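Local coordinates for protein pectate lyase (Erwinia chrysanthemi, PDB 1RU4) that cleaves pectate, the polygalacturonate of plant cell walls, by eliminative lysis, using a right-handed parallel beta-helix fold, at residues 6-11 and 48-53. Residues are numbered along the deposited sequence; the frame is centred on the assembly and turned at random.
Sequences DLTSGI and GELILL
L50 and L52, alternate residues of strand 50-53, point their side chains at the loop 6-11 and meet it through their terminal methyls. L50 splits its two ends: CD2 rests on the methyl of T8, 3.9 Å from CG2, while CD1 meets I11 CD1 at 4.0 Å. Its CG stands anti to the backbone N (chi1 163°), and with chi2 68° this places the methyls on those two partners. L52 instead turns both methyls to L7, CD2 lying against CG at 3.9 Å and CD1 coming up to the carbonyl O. Branched apolar side chains suit this largely buried interface, each fork offering two methyls. The strand belongs to one coil of the right-handed parallel beta-helix, paired in parallel with strands 16-19 and 82-86; the loop precedes strand 16-19 and covers the face carrying L50 and L52, whereas I51 and L53 pack on helix 38-44.

Two overlapping beta turns, type I from D6 to S9 and type I' from T8 to I11, fold the loop tightly. D6 OD2 accepts a hydrogen bond from G10 N (2.8 Å), approached from above the carboxylate plane, and OD1 a weak one from T8 N. Threonine does two jobs: OG1 donates to I11 O at 2.7 Å, on a lone pair in the carbonyl plane, leaving CG2 for L50. At G10 (phi 90°, psi -4°) a CB would jam against S9 O. Buried S9 OG bonds to A86 O and C89 N.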
loop_
_atom_site.group_PDB
_atom_site.type_symbol
_atom_site.label_atom_id
_atom_site.label_comp_id
_atom_site.label_asym_id
_atom_site.label_seq_id
_atom_site.Cartn_x
_atom_site.Cartn_y
_atom_site.Cartn_z
ATOM N N ASP A 6 -10.286 22.799 4.978
ATOM C CA ASP A 6 -9.956 23.075 3.583
ATOM C C ASP A 6 -10.933 22.365 2.649
ATOM O O ASP A 6 -10.893 21.141 2.512
ATOM C CB ASP A 6 -8.522 22.610 3.295
ATOM C CG ASP A 6 -7.990 23.094 1.952
ATOM O OD1 ASP A 6 -8.756 23.643 1.134
ATOM O OD2 ASP A 6 -6.780 22.917 1.718
ATOM N N LEU A 7 -11.782 23.145 1.984
ATOM C CA LEU A 7 -12.775 22.605 1.055
ATOM C C LEU A 7 -12.172 21.632 0.044
ATOM O O LEU A 7 -12.676 20.522 -0.127
ATOM C CB LEU A 7 -13.480 23.740 0.305
ATOM C CG LEU A 7 -14.477 23.332 -0.787
ATOM C CD1 LEU A 7 -15.688 22.651 -0.167
ATOM C CD2 LEU A 7 -14.909 24.556 -1.578
ATOM N N THR A 8 -11.084 22.045 -0.603
ATOM C CA THR A 8 -10.450 21.238 -1.646
ATOM C C THR A 8 -9.378 20.270 -1.151
ATOM O O THR A 8 -8.603 19.736 -1.949
ATOM C CB THR A 8 -9.850 22.117 -2.754
ATOM O OG1 THR A 8 -8.808 22.934 -2.205
ATOM C CG2 THR A 8 -10.923 23.005 -3.378
ATOM N N SER A 9 -9.310 20.077 0.163
ATOM C CA SER A 9 -8.410 19.094 0.756
ATOM C C SER A 9 -6.941 19.235 0.339
ATOM O O SER A 9 -6.270 18.242 0.055
ATOM C CB SER A 9 -8.921 17.686 0.430
ATOM O OG SER A 9 -10.273 17.546 0.831
ATOM N N GLY A 10 -6.455 20.473 0.295
ATOM C CA GLY A 10 -5.061 20.723 -0.038
ATOM C C GLY A 10 -4.743 20.913 -1.510
ATOM O O GLY A 10 -3.605 21.228 -1.866
ATOM N N ILE A 11 -5.749 20.753 -2.363
ATOM C CA ILE A 11 -5.565 20.848 -3.809
ATOM C C ILE A 11 -5.781 22.256 -4.371
ATOM O O ILE A 11 -6.754 22.926 -4.032
ATOM C CB ILE A 11 -6.506 19.852 -4.531
ATOM C CG1 ILE A 11 -6.103 18.415 -4.187
ATOM C CG2 ILE A 11 -6.488 20.085 -6.039
ATOM C CD1 ILE A 11 -7.123 17.371 -4.604
ATOM N N GLY A 48 -5.717 19.639 -14.717
ATOM C CA GLY A 48 -5.600 20.706 -13.738
ATOM C C GLY A 48 -6.879 21.015 -12.980
ATOM O O GLY A 48 -6.871 21.824 -12.050
ATOM N N GLU A 49 -7.979 20.388 -13.385
ATOM C CA GLU A 49 -9.271 20.608 -12.745
ATOM C C GLU A 49 -9.571 19.530 -11.705
ATOM O O GLU A 49 -8.878 18.513 -11.639
ATOM C CB GLU A 49 -10.377 20.696 -13.799
ATOM C CG GLU A 49 -10.139 21.826 -14.801
ATOM C CD GLU A 49 -11.220 21.956 -15.857
ATOM O OE1 GLU A 49 -11.304 23.041 -16.473
ATOM O OE2 GLU A 49 -11.973 20.988 -16.088
ATOM N N LEU A 50 -10.611 19.757 -10.908
ATOM C CA LEU A 50 -10.919 18.885 -9.780
ATOM C C LEU A 50 -12.362 18.404 -9.697
ATOM O O LEU A 50 -13.305 19.200 -9.730
ATOM C CB LEU A 50 -10.552 19.604 -8.473
ATOM C CG LEU A 50 -11.109 19.120 -7.127
ATOM C CD1 LEU A 50 -10.532 17.766 -6.740
ATOM C CD2 LEU A 50 -10.789 20.149 -6.056
ATOM N N ILE A 51 -12.522 17.089 -9.574
ATOM C CA ILE A 51 -13.825 16.498 -9.303
ATOM C C ILE A 51 -13.901 16.397 -7.778
ATOM O O ILE A 51 -13.233 15.559 -7.162
ATOM C CB ILE A 51 -13.959 15.087 -9.936
ATOM C CG1 ILE A 51 -13.838 15.180 -11.460
ATOM C CG2 ILE A 51 -15.297 14.458 -9.549
ATOM C CD1 ILE A 51 -13.947 13.846 -12.169
ATOM N N LEU A 52 -14.655 17.308 -7.173
ATOM C CA LEU A 52 -14.777 17.366 -5.722
ATOM C C LEU A 52 -15.985 16.569 -5.244
ATOM O O LEU A 52 -17.134 16.915 -5.533
ATOM C CB LEU A 52 -14.877 18.818 -5.256
ATOM C CG LEU A 52 -14.764 19.061 -3.751
ATOM C CD1 LEU A 52 -13.380 18.663 -3.265
ATOM C CD2 LEU A 52 -15.037 20.525 -3.444
ATOM N N LEU A 53 -15.705 15.498 -4.511
ATOM C CA LEU A 53 -16.732 14.583 -4.034
ATOM C C LEU A 53 -17.246 14.922 -2.639
ATOM O O LEU A 53 -16.467 15.091 -1.703
ATOM C CB LEU A 53 -16.173 13.158 -4.018
ATOM C CG LEU A 53 -15.565 12.638 -5.325
ATOM C CD1 LEU A 53 -14.745 11.387 -5.060
ATOM C CD2 LEU A 53 -16.663 12.358 -6.338
#